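Local coordinates for CdiA-CT toxin, Conserved domain protein (Yersinia pseudotuberculosis serotype O:3, PDB 4ZQU) that is the C-terminal toxin domain of a contact-dependent inhibition protein, probably acts as a PDDEXK-type nuclease, and is bound here by its CdiI immunity partner, at residues A[34-40]-A[86-92]; A[62-66]-A[110-116]; A[18-24]-A[68-74]. All coordinates share one frame; numbering follows the deposited sequence.

Interaction 1 of 3, residues A[34-40]-A[86-92]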
# COMPACT_ATOMS: atom_id res chain seq x y z
N VAL A 34 -0.73 3.41 10.95
CA VAL A 34 -0.12 4.17 9.86
C VAL A 34 0.27 5.57 10.34
O VAL A 34 -0.41 6.16 11.18
CB VAL A 34 -1.05 4.30 8.63
CG1 VAL A 34 -1.39 2.94 8.08
CG2 VAL A 34 -2.31 5.06 8.98
N VAL A 35 1.37 6.08 9.81
CA VAL A 35 1.84 7.41 10.16
C VAL A 35 2.10 8.24 8.91
O VAL A 35 2.79 7.79 7.99
CB VAL A 35 3.12 7.34 11.01
CG1 VAL A 35 3.65 8.74 11.27
CG2 VAL A 35 2.87 6.62 12.32
N SER A 36 1.55 9.44 8.88
CA SER A 36 1.86 10.39 7.82
C SER A 36 2.72 11.52 8.37
O SER A 36 2.31 12.26 9.26
CB SER A 36 0.58 10.96 7.21
OG SER A 36 0.90 11.85 6.16
N ALA A 37 3.93 11.65 7.82
CA ALA A 37 4.88 12.66 8.26
C ALA A 37 4.75 13.93 7.42
O ALA A 37 5.20 13.97 6.28
CB ALA A 37 6.31 12.13 8.19
N LYS A 38 4.14 14.95 8.00
CA LYS A 38 3.99 16.24 7.33
C LYS A 38 4.86 17.29 8.02
O LYS A 38 4.96 17.31 9.24
CB LYS A 38 2.52 16.67 7.32
CG LYS A 38 2.26 17.99 6.60
CD LYS A 38 0.78 18.36 6.58
CE LYS A 38 0.56 19.75 6.02
NZ LYS A 38 1.02 19.86 4.60
N SER A 39 5.48 18.15 7.23
CA SER A 39 6.36 19.18 7.78
C SER A 39 6.10 20.54 7.15
O SER A 39 5.90 20.66 5.94
CB SER A 39 7.82 18.78 7.58
OG SER A 39 8.69 19.79 8.08
N LEU A 40 6.13 21.57 7.98
CA LEU A 40 6.03 22.94 7.52
C LEU A 40 7.27 23.71 7.93
O LEU A 40 7.53 23.86 9.12
CB LEU A 40 4.78 23.61 8.08
CG LEU A 40 3.45 23.02 7.62
CD1 LEU A 40 2.32 23.49 8.53
CD2 LEU A 40 3.17 23.42 6.18
N LYS A 86 -4.59 5.73 12.64
CA LYS A 86 -4.05 6.70 11.70
C LYS A 86 -3.52 7.92 12.45
O LYS A 86 -4.16 8.42 13.37
CB LYS A 86 -5.12 7.12 10.69
CG LYS A 86 -5.69 5.97 9.87
CD LYS A 86 -6.85 6.40 8.98
CE LYS A 86 -7.38 5.21 8.18
NZ LYS A 86 -8.54 5.57 7.32
N GLU A 87 -2.35 8.39 12.04
CA GLU A 87 -1.73 9.53 12.71
C GLU A 87 -0.97 10.43 11.76
O GLU A 87 -0.26 9.96 10.87
CB GLU A 87 -0.79 9.06 13.82
CG GLU A 87 -0.09 10.19 14.55
CD GLU A 87 0.98 9.70 15.49
OE1 GLU A 87 1.44 8.55 15.33
OE2 GLU A 87 1.36 10.47 16.40
N VAL A 88 -1.12 11.74 11.95
CA VAL A 88 -0.30 12.70 11.23
C VAL A 88 0.73 13.32 12.18
O VAL A 88 0.36 13.94 13.17
CB VAL A 88 -1.14 13.81 10.59
CG1 VAL A 88 -0.24 14.75 9.80
CG2 VAL A 88 -2.22 13.22 9.70
N ARG A 89 2.00 13.11 11.87
CA ARG A 89 3.09 13.72 12.63
C ARG A 89 3.49 15.04 11.99
O ARG A 89 4.16 15.06 10.95
CB ARG A 89 4.29 12.77 12.71
CG ARG A 89 4.04 11.53 13.55
CD ARG A 89 4.33 11.79 15.02
NE ARG A 89 5.73 12.13 15.26
CZ ARG A 89 6.70 11.24 15.44
NH1 ARG A 89 6.42 9.94 15.42
NH2 ARG A 89 7.94 11.65 15.65
N LEU A 90 3.09 16.14 12.62
CA LEU A 90 3.24 17.47 12.03
C LEU A 90 4.37 18.26 12.66
O LEU A 90 4.41 18.47 13.87
CB LEU A 90 1.93 18.25 12.17
CG LEU A 90 1.89 19.64 11.54
CD1 LEU A 90 1.92 19.54 10.03
CD2 LEU A 90 0.66 20.40 12.01
N ALA A 91 5.30 18.72 11.82
CA ALA A 91 6.36 19.61 12.26
C ALA A 91 6.02 21.05 11.92
O ALA A 91 5.66 21.36 10.78
CB ALA A 91 7.69 19.21 11.63
N VAL A 92 6.11 21.94 12.91
CA VAL A 92 5.87 23.36 12.70
C VAL A 92 7.04 24.19 13.23
O VAL A 92 7.64 23.85 14.25
CB VAL A 92 4.55 23.82 13.37
CG1 VAL A 92 3.35 23.15 12.70
CG2 VAL A 92 4.56 23.55 14.86
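Val34 to Ser39 and Lys86 to Ala91 run side by side as parallel strands, paired residue for residue. The carbonyl of Glu87 takes the straightest bond of the ladder, from Ser36 N to Glu87 O, 2.7 Å with 173° at the hydrogen. Arg89 N then reaches Ser36 O, Lys38 N reaches Arg89 O and Ala91 N reaches Lys38 O, before Leu40 N closes the far end on Ala91 O at 2.8 Å. The near end is slacker: Glu87 N to Val34 O is a weak bond.

On the face carrying Val34, Ser36 and Lys38, two pairs of side chains lie alongside each other, Val34 with Lys86 and Lys38 with Leu90. Val34 CG2 sits 3.6 Å from Lys86 CG. The aliphatic shaft of Lys38 runs along Leu90, with Lys38 CG 3.8 Å from Leu90 CD1; Lys38 CG is anti to its backbone nitrogen (chi1 -178°), and the lysine chain stays extended until the last torsion bends NZ over to Ser57. On the other face, Val35 CG1 meets the shaft of Arg89 slantwise, 3.6 Å from Arg89 CG, while Val35 CG2 rests beside Glu87 OE1. Ala91 CB packs there against Ser39 OG.

Second-shell bonds fix the polar ends: Ser36 OG to Thr23 O, Lys86 NZ to Thr65 O, and Glu87 OE2 to Thr119 OG1. The pair forms the middle of the mixed sheet of this PDDEXK-type domain. Helix 53-66 covers the Val88 and Leu90 face, helix 3-9 lies against Val35, Ala37 and Ala91, and strands 26-27 and 117-122 flank the two.

Interaction 2 of 3, residues A[62-66]-A[110-116]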
# COMPACT_ATOMS: atom_id res chain seq x y z
N ILE A 62 -5.29 15.38 6.16
CA ILE A 62 -6.17 14.61 7.03
C ILE A 62 -7.22 13.83 6.25
O ILE A 62 -7.45 12.65 6.52
CB ILE A 62 -6.89 15.53 8.05
CG1 ILE A 62 -5.88 16.15 9.01
CG2 ILE A 62 -7.94 14.75 8.82
CD1 ILE A 62 -6.51 17.09 10.01
N ASP A 63 -7.85 14.49 5.29
CA ASP A 63 -8.90 13.86 4.49
C ASP A 63 -8.38 12.64 3.74
O ASP A 63 -9.06 11.62 3.66
CB ASP A 63 -9.51 14.86 3.51
CG ASP A 63 -10.27 15.98 4.21
OD1 ASP A 63 -10.85 15.72 5.28
OD2 ASP A 63 -10.29 17.11 3.68
N VAL A 64 -7.16 12.74 3.22
CA VAL A 64 -6.56 11.65 2.46
C VAL A 64 -6.25 10.46 3.36
O VAL A 64 -6.49 9.31 2.98
CB VAL A 64 -5.26 12.10 1.77
CG1 VAL A 64 -4.66 10.96 0.96
CG2 VAL A 64 -5.53 13.29 0.86
N THR A 65 -5.73 10.74 4.55
CA THR A 65 -5.45 9.68 5.52
C THR A 65 -6.73 8.97 5.92
O THR A 65 -6.75 7.74 6.06
CB THR A 65 -4.77 10.24 6.79
OG1 THR A 65 -5.71 11.03 7.52
CG2 THR A 65 -3.57 11.10 6.43
N ALA A 66 -7.80 9.74 6.09
CA ALA A 66 -9.06 9.21 6.60
C ALA A 66 -9.88 8.52 5.52
O ALA A 66 -10.50 7.48 5.78
CB ALA A 66 -9.88 10.34 7.23
N TYR A 110 -10.31 18.73 14.12
CA TYR A 110 -10.97 18.23 12.93
C TYR A 110 -10.55 16.79 12.66
O TYR A 110 -11.40 15.91 12.48
CB TYR A 110 -10.65 19.10 11.71
CG TYR A 110 -11.13 18.50 10.41
CD1 TYR A 110 -12.47 18.58 10.04
CD2 TYR A 110 -10.25 17.84 9.56
CE1 TYR A 110 -12.91 18.02 8.85
CE2 TYR A 110 -10.69 17.28 8.38
CZ TYR A 110 -12.01 17.38 8.02
OH TYR A 110 -12.45 16.83 6.84
N GLY A 111 -9.24 16.55 12.64
CA GLY A 111 -8.70 15.23 12.40
C GLY A 111 -9.18 14.20 13.41
O GLY A 111 -9.45 13.06 13.05
N LYS A 112 -9.30 14.62 14.67
CA LYS A 112 -9.67 13.70 15.74
C LYS A 112 -11.07 13.14 15.55
O LYS A 112 -11.32 11.96 15.77
CB LYS A 112 -9.55 14.40 17.10
CG LYS A 112 -10.45 13.82 18.20
CD LYS A 112 -10.23 14.51 19.55
CE LYS A 112 -8.82 15.06 19.68
NZ LYS A 112 -8.66 15.91 20.90
N ASN A 113 -11.99 14.01 15.13
CA ASN A 113 -13.35 13.58 14.82
C ASN A 113 -13.43 12.91 13.45
O ASN A 113 -14.43 12.29 13.10
CB ASN A 113 -14.31 14.77 14.90
CG ASN A 113 -14.39 15.36 16.29
OD1 ASN A 113 -14.56 14.64 17.28
ND2 ASN A 113 -14.28 16.68 16.38
N GLN A 114 -12.36 13.05 12.67
CA GLN A 114 -12.21 12.32 11.41
C GLN A 114 -11.49 11.00 11.64
O GLN A 114 -11.20 10.27 10.69
CB GLN A 114 -11.46 13.16 10.38
CG GLN A 114 -12.20 14.39 9.91
CD GLN A 114 -13.59 14.06 9.39
OE1 GLN A 114 -14.59 14.43 10.00
NE2 GLN A 114 -13.64 13.35 8.27
N GLY A 115 -11.20 10.70 12.90
CA GLY A 115 -10.55 9.46 13.27
C GLY A 115 -9.05 9.46 13.03
O GLY A 115 -8.44 8.40 12.89
N VAL A 116 -8.47 10.65 12.98
CA VAL A 116 -7.04 10.80 12.71
C VAL A 116 -6.35 11.60 13.81
O VAL A 116 -6.74 12.72 14.12
CB VAL A 116 -6.80 11.50 11.36
CG1 VAL A 116 -5.31 11.64 11.09
CG2 VAL A 116 -7.47 10.73 10.24
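Ile62 O is gripped twice, by Thr65 OG1 at 2.6 Å and by Ala66 N at 3.0 Å, while its side chain reaches across to Tyr110 and Gly111. The hydroxyl of Thr65 is set between its backbone N and carbonyl carbon (chi1 69°), which turns it back onto the helix. Thr65 OG1 also lies 3.3 Å from Val116 CG2, so the folded-back hydroxyl forms part of the surface that Val116 packs on.

The Ile62 and Tyr110 side chains pass alongside, heading opposite ways. The CD1 methyl of Ile62 comes in at the ring edge, in plane, and both it and Ile62 CG2 approach Gly111 CA to 3.7 Å, where the missing side chain lets the helices draw close. Beyond Gly111 the helix ends in a Schellman motif at Gly115, whose positive phi of 79° turns the chain toward strand 117-122; this is the far end of the beta-alpha-beta crossover from strand 85-92 through helix 98-113. Val116, just past the turn, brings its CG2 within 3.9 Å of Ala66 CB.

Tyr110 OH donates a hydrogen bond to Asp63 OD1, modelled unusually short at 2.5 Å. The carboxylate stands nearly perpendicular to the ring (83° between planes), with OD1 close to the ring plane, and Gln114 CG, from the same segment as Tyr110, lies over the outer part of one ring face. Tyr55 and Lys59 of helix 53-66 also touch Tyr110.

Interaction 3 of 3, residues A[18-24]-A[68-74]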
# COMPACT_ATOMS: atom_id res chain seq x y z
N PRO A 18 7.51 2.91 0.61
CA PRO A 18 8.18 3.51 -0.55
C PRO A 18 7.63 4.90 -0.84
O PRO A 18 6.45 5.14 -0.56
CB PRO A 18 7.87 2.53 -1.69
CG PRO A 18 6.64 1.81 -1.24
CD PRO A 18 6.79 1.68 0.24
N PRO A 19 8.46 5.80 -1.38
CA PRO A 19 8.13 7.21 -1.58
C PRO A 19 6.77 7.44 -2.24
O PRO A 19 6.34 6.65 -3.09
CB PRO A 19 9.26 7.71 -2.48
CG PRO A 19 10.41 6.85 -2.12
CD PRO A 19 9.83 5.49 -1.85
N ASN A 20 6.10 8.51 -1.82
CA ASN A 20 4.84 8.94 -2.40
C ASN A 20 3.74 7.89 -2.31
O ASN A 20 2.90 7.77 -3.21
CB ASN A 20 5.04 9.35 -3.86
CG ASN A 20 6.14 10.39 -4.02
OD1 ASN A 20 7.16 10.13 -4.66
ND2 ASN A 20 5.94 11.56 -3.43
N PHE A 21 3.73 7.12 -1.22
CA PHE A 21 2.67 6.14 -1.01
C PHE A 21 1.42 6.84 -0.50
O PHE A 21 1.08 6.72 0.68
CB PHE A 21 3.11 5.05 -0.03
CG PHE A 21 2.35 3.77 -0.18
CD1 PHE A 21 2.90 2.70 -0.87
CD2 PHE A 21 1.08 3.62 0.37
CE1 PHE A 21 2.20 1.52 -1.02
CE2 PHE A 21 0.38 2.44 0.23
CZ PHE A 21 0.94 1.39 -0.47
N LYS A 22 0.74 7.54 -1.40
CA LYS A 22 -0.35 8.44 -1.03
C LYS A 22 0.15 9.42 0.02
O LYS A 22 1.09 10.19 -0.21
CB LYS A 22 -1.56 7.67 -0.50
CG LYS A 22 -2.31 6.89 -1.56
CD LYS A 22 -3.55 7.65 -2.00
CE LYS A 22 -4.76 6.74 -2.16
NZ LYS A 22 -5.30 6.81 -3.55
N THR A 23 -0.47 9.38 1.20
CA THR A 23 -0.11 10.26 2.29
C THR A 23 0.65 9.51 3.38
O THR A 23 1.25 10.12 4.27
CB THR A 23 -1.36 10.92 2.88
OG1 THR A 23 -0.98 11.81 3.94
CG2 THR A 23 -2.29 9.86 3.42
N TYR A 24 0.63 8.18 3.31
CA TYR A 24 1.26 7.35 4.34
C TYR A 24 2.75 7.19 4.11
O TYR A 24 3.18 6.76 3.04
CB TYR A 24 0.59 5.98 4.40
CG TYR A 24 -0.88 6.03 4.76
CD1 TYR A 24 -1.40 7.05 5.54
CD2 TYR A 24 -1.76 5.05 4.30
CE1 TYR A 24 -2.74 7.10 5.86
CE2 TYR A 24 -3.10 5.09 4.61
CZ TYR A 24 -3.59 6.12 5.40
OH TYR A 24 -4.93 6.17 5.72
N PHE A 68 -8.79 7.00 3.04
CA PHE A 68 -7.96 5.98 2.41
C PHE A 68 -8.66 4.62 2.41
O PHE A 68 -9.04 4.11 3.47
CB PHE A 68 -6.61 5.88 3.12
CG PHE A 68 -5.71 4.82 2.56
CD1 PHE A 68 -4.82 5.12 1.55
CD2 PHE A 68 -5.75 3.52 3.05
CE1 PHE A 68 -3.99 4.15 1.03
CE2 PHE A 68 -4.92 2.55 2.54
CZ PHE A 68 -4.04 2.86 1.53
N GLU A 69 -8.81 4.04 1.23
CA GLU A 69 -9.39 2.71 1.09
C GLU A 69 -8.32 1.68 0.74
O GLU A 69 -8.21 0.64 1.39
CB GLU A 69 -10.49 2.71 0.02
CG GLU A 69 -11.02 1.31 -0.31
CD GLU A 69 -12.07 1.34 -1.41
OE1 GLU A 69 -12.42 2.44 -1.87
OE2 GLU A 69 -12.54 0.25 -1.81
N LYS A 70 -7.54 1.98 -0.29
CA LYS A 70 -6.53 1.06 -0.78
C LYS A 70 -5.54 1.77 -1.69
O LYS A 70 -5.92 2.64 -2.47
CB LYS A 70 -7.18 -0.12 -1.52
CG LYS A 70 -6.21 -1.13 -2.09
CD LYS A 70 -6.90 -2.44 -2.45
CE LYS A 70 -7.92 -2.26 -3.56
NZ LYS A 70 -8.48 -3.56 -4.01
N ALA A 71 -4.26 1.41 -1.57
CA ALA A 71 -3.22 1.92 -2.47
C ALA A 71 -2.24 0.81 -2.81
O ALA A 71 -1.78 0.08 -1.93
CB ALA A 71 -2.49 3.10 -1.84
N SER A 72 -1.94 0.67 -4.10
CA SER A 72 -1.01 -0.34 -4.57
C SER A 72 -0.03 0.29 -5.56
O SER A 72 -0.42 0.67 -6.67
CB SER A 72 -1.75 -1.51 -5.21
OG SER A 72 -0.86 -2.57 -5.55
N LEU A 73 1.23 0.39 -5.16
CA LEU A 73 2.24 1.06 -5.97
C LEU A 73 3.64 0.64 -5.54
O LEU A 73 3.86 0.27 -4.39
CB LEU A 73 2.07 2.58 -5.86
CG LEU A 73 2.16 3.18 -4.46
CD1 LEU A 73 3.46 3.95 -4.29
CD2 LEU A 73 0.96 4.07 -4.15
N SER A 74 4.58 0.71 -6.48
CA SER A 74 5.98 0.32 -6.25
C SER A 74 6.11 -1.12 -5.75
O SER A 74 7.05 -1.45 -5.04
CB SER A 74 6.65 1.27 -5.25
OG SER A 74 6.68 2.59 -5.74
O HOH W 1 7.45 5.04 -4.83
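Pro18 touches Ser74 with its ring, Pro18 CB lying 4.0 Å from Ser74 CB, and its neighbour extends the junction through solvent. A water donates to Pro19 O at 2.6 Å and is also hydrogen-bonded to Ser74 OG, so the water joins the two segments. Asn20 contributes its carbonyl, which lies near Leu73 CD1.

Phe21 comes next, with its ring turned over strand 70-73. It centres an inverse gamma turn, closed by a weak bond from Lys22 N to Asn20 O. Leu73 CD2 stands over one face of the Phe21 ring in a CH-pi contact, 4.2 Å from the centroid and 14° off the normal. Leu73 CG occupies the position between its own backbone N and carbonyl carbon (chi1 59°), which brings CG to 3.7 Å from Phe21 CD1. Farther along the ring, Phe21 CE2 packs on Ala71 CB at 3.6 Å.

The chain then reverses through a type II' turn from Phe21 to Tyr24, with Lys22 at its first corner on positive phi. Bent at three torsions, the Lys22 side chain lays CG 3.8 Å from Ala71 CB and CE beside Phe68, before NZ forms a salt bridge with Glu137 of the CdiI chain. Tyr24 ends the walk in an edge-to-face pair: its CE2 lies over the centre of the Phe68 ring, 3.3 Å above the plane, with the two rings inclined at 57°.

Strand 76-79 completes a hairpin with strand 70-73 and reaches Pro18 and Phe21 through Val76. Ile83 packs on both Tyr24 and Phe68, and helix 53-66 backs Thr23. On the outer edge, Ala71 to Leu73 pair antiparallel with a CdiI strand, a beta-augmentation that continues the sheet into the immunity partner.

Interaction 1 is the middle of the sheet, and the other two lean on it. Interaction 2 lies about 12 Å away, centre to centre, and meets it where Val88 CG2 packs 3.7 Å from Val116 CG1, so a residue past helix 98-113 packs against the sheet. Interaction 3 is about 15 Å from interaction 1; a probable hydrogen bond of 2.6 Å from Ser36 OG to Thr23 O links them. Interactions 2 and 3, about 17 Å apart, touch through Thr65 CG2 and Thr23 CG2 at 3.5 Å, and Tyr24 OH hydrogen-bonds to Thr65 O. Residues 18-24 bridge the core and the hairpin, whose strand 70-73 extends into the CdiI sheet, while Pro19 and Lys22 also touch CdiI.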